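Local coordinates for tailspike protein (Acinetobacter phage vB_ApiP_P1, PDB 6E1R) that probably recognises and cleaves the capsular polysaccharide of its Acinetobacter host as part of a trimeric phage tailspike, at residues N354-I368 with A383-T397. Numbering follows the deposited sequence.
Sequences NYPKYIFEGCYGQLI and ALIENSIANHFTLAT
Two donors grip the carbonyl O of F360: the backbone N of I389, 3.2 Å from F360 O, arrives almost in line with the C=O bond, whereas N391 ND2, 2.6 Å from F360 O, comes in from well above the carbonyl plane. On the other branch of the same amide, N391 OD1 accepts from C363 N at 2.8 Å, the donor lying in the plane of the asparagine's own side-chain carbonyl, and ND2 also reaches S388 OG, which in turn bonds to the backbone of R405. Three bonds thus fix the rotation of a buried amide in the bend between strands 387-389 and 392-395, where both coils bend between their strands. Such an inward asparagine, bonded to the backbone of the preceding coil, suits the right-handed parallel beta-helix common among phage tailspikes; here strands 357-361 and 387-389 run at 12° to each other, and a beta bulge shifts their register after Y358. Beyond the bend, L367 lays CD1 over one face of the F393 ring, 3.9 Å from its centroid, while C363 CB meets F393 CZ at 3.8 Å. On the outward side the rings of Y364 and H392 lie side by side with planes at 40°, and both touch F328 of the second subunit. At the far end K357, bent at chi2 (-59°), folds its chain back so that NZ joins A383 O at 2.8 Å and N354 O at 2.9 Å, tying the loop before strand 357-361 to the next coil.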
# COMPACT_ATOMS: atom_id res chain seq x y z
N ASN A 354 -24.63 -7.08 -4.89
CA ASN A 354 -24.04 -6.33 -3.78
C ASN A 354 -22.52 -6.39 -3.74
O ASN A 354 -21.87 -5.39 -3.41
CB ASN A 354 -24.62 -6.82 -2.45
CG ASN A 354 -26.13 -6.78 -2.42
OD1 ASN A 354 -26.74 -5.81 -2.86
ND2 ASN A 354 -26.74 -7.83 -1.90
N TYR A 355 -21.92 -7.53 -4.06
CA TYR A 355 -20.49 -7.69 -3.91
C TYR A 355 -19.82 -7.94 -5.26
O TYR A 355 -20.41 -8.57 -6.14
CB TYR A 355 -20.17 -8.84 -2.96
CG TYR A 355 -20.97 -8.79 -1.69
CD1 TYR A 355 -20.82 -7.74 -0.79
CD2 TYR A 355 -21.90 -9.78 -1.39
CE1 TYR A 355 -21.57 -7.68 0.37
CE2 TYR A 355 -22.65 -9.73 -0.23
CZ TYR A 355 -22.48 -8.68 0.65
OH TYR A 355 -23.22 -8.62 1.80
N PRO A 356 -18.58 -7.46 -5.46
CA PRO A 356 -17.79 -6.69 -4.49
C PRO A 356 -18.11 -5.20 -4.45
O PRO A 356 -18.72 -4.66 -5.37
CB PRO A 356 -16.35 -6.90 -4.99
CG PRO A 356 -16.50 -7.05 -6.45
CD PRO A 356 -17.79 -7.81 -6.65
N LYS A 357 -17.68 -4.54 -3.38
CA LYS A 357 -17.68 -3.09 -3.32
C LYS A 357 -16.38 -2.56 -3.92
O LYS A 357 -15.38 -3.27 -4.02
CB LYS A 357 -17.84 -2.59 -1.88
CG LYS A 357 -19.03 -3.18 -1.14
CD LYS A 357 -20.33 -2.87 -1.85
CE LYS A 357 -21.53 -3.35 -1.03
NZ LYS A 357 -22.80 -3.21 -1.78
N TYR A 358 -16.39 -1.29 -4.31
CA TYR A 358 -15.27 -0.69 -5.00
C TYR A 358 -14.81 0.57 -4.29
O TYR A 358 -15.62 1.34 -3.77
CB TYR A 358 -15.63 -0.36 -6.46
CG TYR A 358 -15.86 -1.59 -7.31
CD1 TYR A 358 -17.09 -2.23 -7.32
CD2 TYR A 358 -14.84 -2.11 -8.09
CE1 TYR A 358 -17.30 -3.36 -8.09
CE2 TYR A 358 -15.04 -3.23 -8.87
CZ TYR A 358 -16.27 -3.85 -8.87
OH TYR A 358 -16.47 -4.97 -9.64
N ILE A 359 -13.49 0.77 -4.27
CA ILE A 359 -12.88 2.00 -3.78
C ILE A 359 -11.99 2.54 -4.89
O ILE A 359 -11.08 1.84 -5.35
CB ILE A 359 -12.08 1.78 -2.49
CG1 ILE A 359 -13.03 1.55 -1.31
CG2 ILE A 359 -11.16 2.96 -2.22
CD1 ILE A 359 -12.32 1.35 0.02
N PHE A 360 -12.25 3.78 -5.31
CA PHE A 360 -11.41 4.49 -6.27
C PHE A 360 -10.80 5.66 -5.52
O PHE A 360 -11.47 6.67 -5.26
CB PHE A 360 -12.23 4.94 -7.48
CG PHE A 360 -12.69 3.82 -8.36
CD1 PHE A 360 -13.83 3.10 -8.05
CD2 PHE A 360 -11.98 3.48 -9.50
CE1 PHE A 360 -14.25 2.06 -8.86
CE2 PHE A 360 -12.40 2.45 -10.32
CZ PHE A 360 -13.53 1.74 -10.00
N GLU A 361 -9.52 5.53 -5.18
CA GLU A 361 -8.82 6.48 -4.32
C GLU A 361 -7.74 7.19 -5.14
O GLU A 361 -6.69 6.61 -5.42
CB GLU A 361 -8.22 5.76 -3.12
CG GLU A 361 -7.68 6.67 -2.04
CD GLU A 361 -7.06 5.88 -0.90
OE1 GLU A 361 -7.81 5.38 -0.05
OE2 GLU A 361 -5.82 5.75 -0.88
N GLY A 362 -8.02 8.43 -5.53
CA GLY A 362 -7.04 9.24 -6.23
C GLY A 362 -6.73 8.80 -7.64
O GLY A 362 -5.68 9.18 -8.17
N CYS A 363 -7.61 8.03 -8.28
CA CYS A 363 -7.35 7.59 -9.64
C CYS A 363 -7.41 8.77 -10.61
O CYS A 363 -8.04 9.80 -10.35
CB CYS A 363 -8.35 6.51 -10.05
SG CYS A 363 -8.25 5.00 -9.06
N TYR A 364 -6.76 8.60 -11.76
CA TYR A 364 -6.57 9.68 -12.71
C TYR A 364 -6.57 9.12 -14.12
O TYR A 364 -5.82 8.19 -14.42
CB TYR A 364 -5.26 10.42 -12.42
CG TYR A 364 -5.01 11.65 -13.28
CD1 TYR A 364 -4.39 11.54 -14.52
CD2 TYR A 364 -5.37 12.91 -12.83
CE1 TYR A 364 -4.15 12.65 -15.30
CE2 TYR A 364 -5.13 14.03 -13.61
CZ TYR A 364 -4.53 13.90 -14.84
OH TYR A 364 -4.29 15.01 -15.61
N GLY A 365 -7.41 9.68 -14.98
CA GLY A 365 -7.43 9.28 -16.37
C GLY A 365 -8.70 9.74 -17.06
O GLY A 365 -9.45 10.57 -16.55
N GLN A 366 -8.93 9.16 -18.24
CA GLN A 366 -10.06 9.48 -19.09
C GLN A 366 -10.84 8.20 -19.38
O GLN A 366 -10.24 7.15 -19.63
CB GLN A 366 -9.61 10.14 -20.39
CG GLN A 366 -10.72 10.39 -21.40
CD GLN A 366 -10.21 11.06 -22.67
OE1 GLN A 366 -9.77 10.39 -23.60
NE2 GLN A 366 -10.28 12.38 -22.71
N LEU A 367 -12.17 8.29 -19.36
CA LEU A 367 -13.04 7.13 -19.45
C LEU A 367 -13.82 7.13 -20.76
O LEU A 367 -14.41 8.14 -21.14
CB LEU A 367 -14.01 7.09 -18.27
CG LEU A 367 -13.37 6.87 -16.90
CD1 LEU A 367 -14.43 6.88 -15.81
CD2 LEU A 367 -12.59 5.57 -16.89
N ILE A 368 -13.81 5.98 -21.44
CA ILE A 368 -14.75 5.69 -22.52
C ILE A 368 -15.76 4.64 -22.07
O ILE A 368 -16.37 3.97 -22.90
CB ILE A 368 -14.02 5.24 -23.80
CG1 ILE A 368 -13.11 4.05 -23.51
CG2 ILE A 368 -13.22 6.39 -24.39
CD1 ILE A 368 -12.51 3.43 -24.74
N ALA A 383 -24.50 1.94 -4.89
CA ALA A 383 -24.54 0.95 -3.82
C ALA A 383 -23.31 0.05 -3.82
O ALA A 383 -23.03 -0.60 -2.81
CB ALA A 383 -25.81 0.10 -3.93
N LEU A 384 -22.58 -0.01 -4.93
CA LEU A 384 -21.35 -0.78 -5.03
C LEU A 384 -20.11 0.06 -4.76
O LEU A 384 -19.00 -0.48 -4.78
CB LEU A 384 -21.24 -1.43 -6.41
CG LEU A 384 -22.40 -2.33 -6.84
CD1 LEU A 384 -22.17 -2.85 -8.25
CD2 LEU A 384 -22.59 -3.46 -5.86
N ILE A 385 -20.26 1.36 -4.53
CA ILE A 385 -19.14 2.26 -4.33
C ILE A 385 -18.93 2.39 -2.82
O ILE A 385 -19.71 3.06 -2.13
CB ILE A 385 -19.38 3.62 -4.98
CG1 ILE A 385 -19.60 3.46 -6.49
CG2 ILE A 385 -18.22 4.56 -4.71
CD1 ILE A 385 -18.48 2.73 -7.19
N GLU A 386 -17.89 1.73 -2.31
CA GLU A 386 -17.57 1.87 -0.89
C GLU A 386 -16.95 3.23 -0.59
O GLU A 386 -17.19 3.79 0.48
CB GLU A 386 -16.62 0.75 -0.46
CG GLU A 386 -16.35 0.71 1.04
CD GLU A 386 -17.59 0.37 1.85
OE1 GLU A 386 -18.47 -0.36 1.33
OE2 GLU A 386 -17.70 0.83 3.00
N ASN A 387 -16.18 3.78 -1.53
CA ASN A 387 -15.61 5.11 -1.38
C ASN A 387 -15.06 5.56 -2.73
O ASN A 387 -14.57 4.75 -3.52
CB ASN A 387 -14.51 5.14 -0.32
CG ASN A 387 -14.32 6.52 0.29
OD1 ASN A 387 -13.30 7.16 0.08
ND2 ASN A 387 -15.33 6.98 1.03
N SER A 388 -15.15 6.87 -2.98
CA SER A 388 -14.66 7.46 -4.22
C SER A 388 -14.18 8.87 -3.89
O SER A 388 -14.99 9.80 -3.82
CB SER A 388 -15.74 7.47 -5.29
OG SER A 388 -15.41 8.35 -6.35
N ILE A 389 -12.87 9.02 -3.69
CA ILE A 389 -12.29 10.27 -3.22
C ILE A 389 -11.13 10.68 -4.11
O ILE A 389 -10.34 9.83 -4.54
CB ILE A 389 -11.83 10.16 -1.75
CG1 ILE A 389 -11.01 8.89 -1.54
CG2 ILE A 389 -13.02 10.21 -0.81
CD1 ILE A 389 -10.44 8.75 -0.14
N ALA A 390 -11.04 11.98 -4.40
CA ALA A 390 -9.91 12.59 -5.10
C ALA A 390 -9.68 11.97 -6.48
O ALA A 390 -8.56 11.96 -6.98
CB ALA A 390 -8.63 12.51 -4.26
N ASN A 391 -10.74 11.47 -7.10
CA ASN A 391 -10.65 10.91 -8.44
C ASN A 391 -10.84 12.00 -9.49
O ASN A 391 -11.67 12.90 -9.32
CB ASN A 391 -11.69 9.81 -8.64
CG ASN A 391 -11.48 8.63 -7.71
OD1 ASN A 391 -10.37 8.10 -7.61
ND2 ASN A 391 -12.54 8.22 -7.03
N HIS A 392 -10.08 11.91 -10.58
CA HIS A 392 -10.26 12.78 -11.73
C HIS A 392 -10.51 11.91 -12.96
O HIS A 392 -9.64 11.14 -13.36
CB HIS A 392 -9.05 13.68 -11.96
CG HIS A 392 -9.16 14.51 -13.21
ND1 HIS A 392 -10.15 15.44 -13.40
CD2 HIS A 392 -8.40 14.53 -14.33
CE1 HIS A 392 -10.00 16.00 -14.58
NE2 HIS A 392 -8.94 15.47 -15.17
N PHE A 393 -11.70 12.04 -13.54
CA PHE A 393 -12.08 11.28 -14.72
C PHE A 393 -12.67 12.23 -15.75
O PHE A 393 -13.66 12.91 -15.48
CB PHE A 393 -13.09 10.18 -14.37
CG PHE A 393 -12.48 9.01 -13.66
CD1 PHE A 393 -11.32 8.43 -14.12
CD2 PHE A 393 -13.08 8.49 -12.52
CE1 PHE A 393 -10.76 7.35 -13.47
CE2 PHE A 393 -12.52 7.41 -11.86
CZ PHE A 393 -11.36 6.84 -12.34
N THR A 394 -12.05 12.28 -16.93
CA THR A 394 -12.62 12.99 -18.06
C THR A 394 -13.44 12.01 -18.90
O THR A 394 -13.01 10.87 -19.12
CB THR A 394 -11.53 13.63 -18.92
OG1 THR A 394 -10.25 13.11 -18.54
CG2 THR A 394 -11.52 15.14 -18.73
N LEU A 395 -14.61 12.45 -19.34
CA LEU A 395 -15.54 11.58 -20.05
C LEU A 395 -15.37 11.76 -21.55
O LEU A 395 -15.58 12.86 -22.08
CB LEU A 395 -16.98 11.87 -19.63
CG LEU A 395 -17.32 11.58 -18.17
CD1 LEU A 395 -18.78 11.88 -17.88
CD2 LEU A 395 -16.98 10.14 -17.82
N ALA A 396 -14.98 10.69 -22.23
CA ALA A 396 -14.94 10.63 -23.68
C ALA A 396 -16.19 9.90 -24.18
O ALA A 396 -17.12 9.63 -23.42
CB ALA A 396 -13.65 9.96 -24.14
N THR A 397 -16.22 9.59 -25.47
CA THR A 397 -17.38 8.94 -26.06
C THR A 397 -17.60 7.58 -25.42
O THR A 397 -16.73 6.70 -25.47
CB THR A 397 -17.19 8.79 -27.57
OG1 THR A 397 -17.01 10.08 -28.16
CG2 THR A 397 -18.41 8.12 -28.20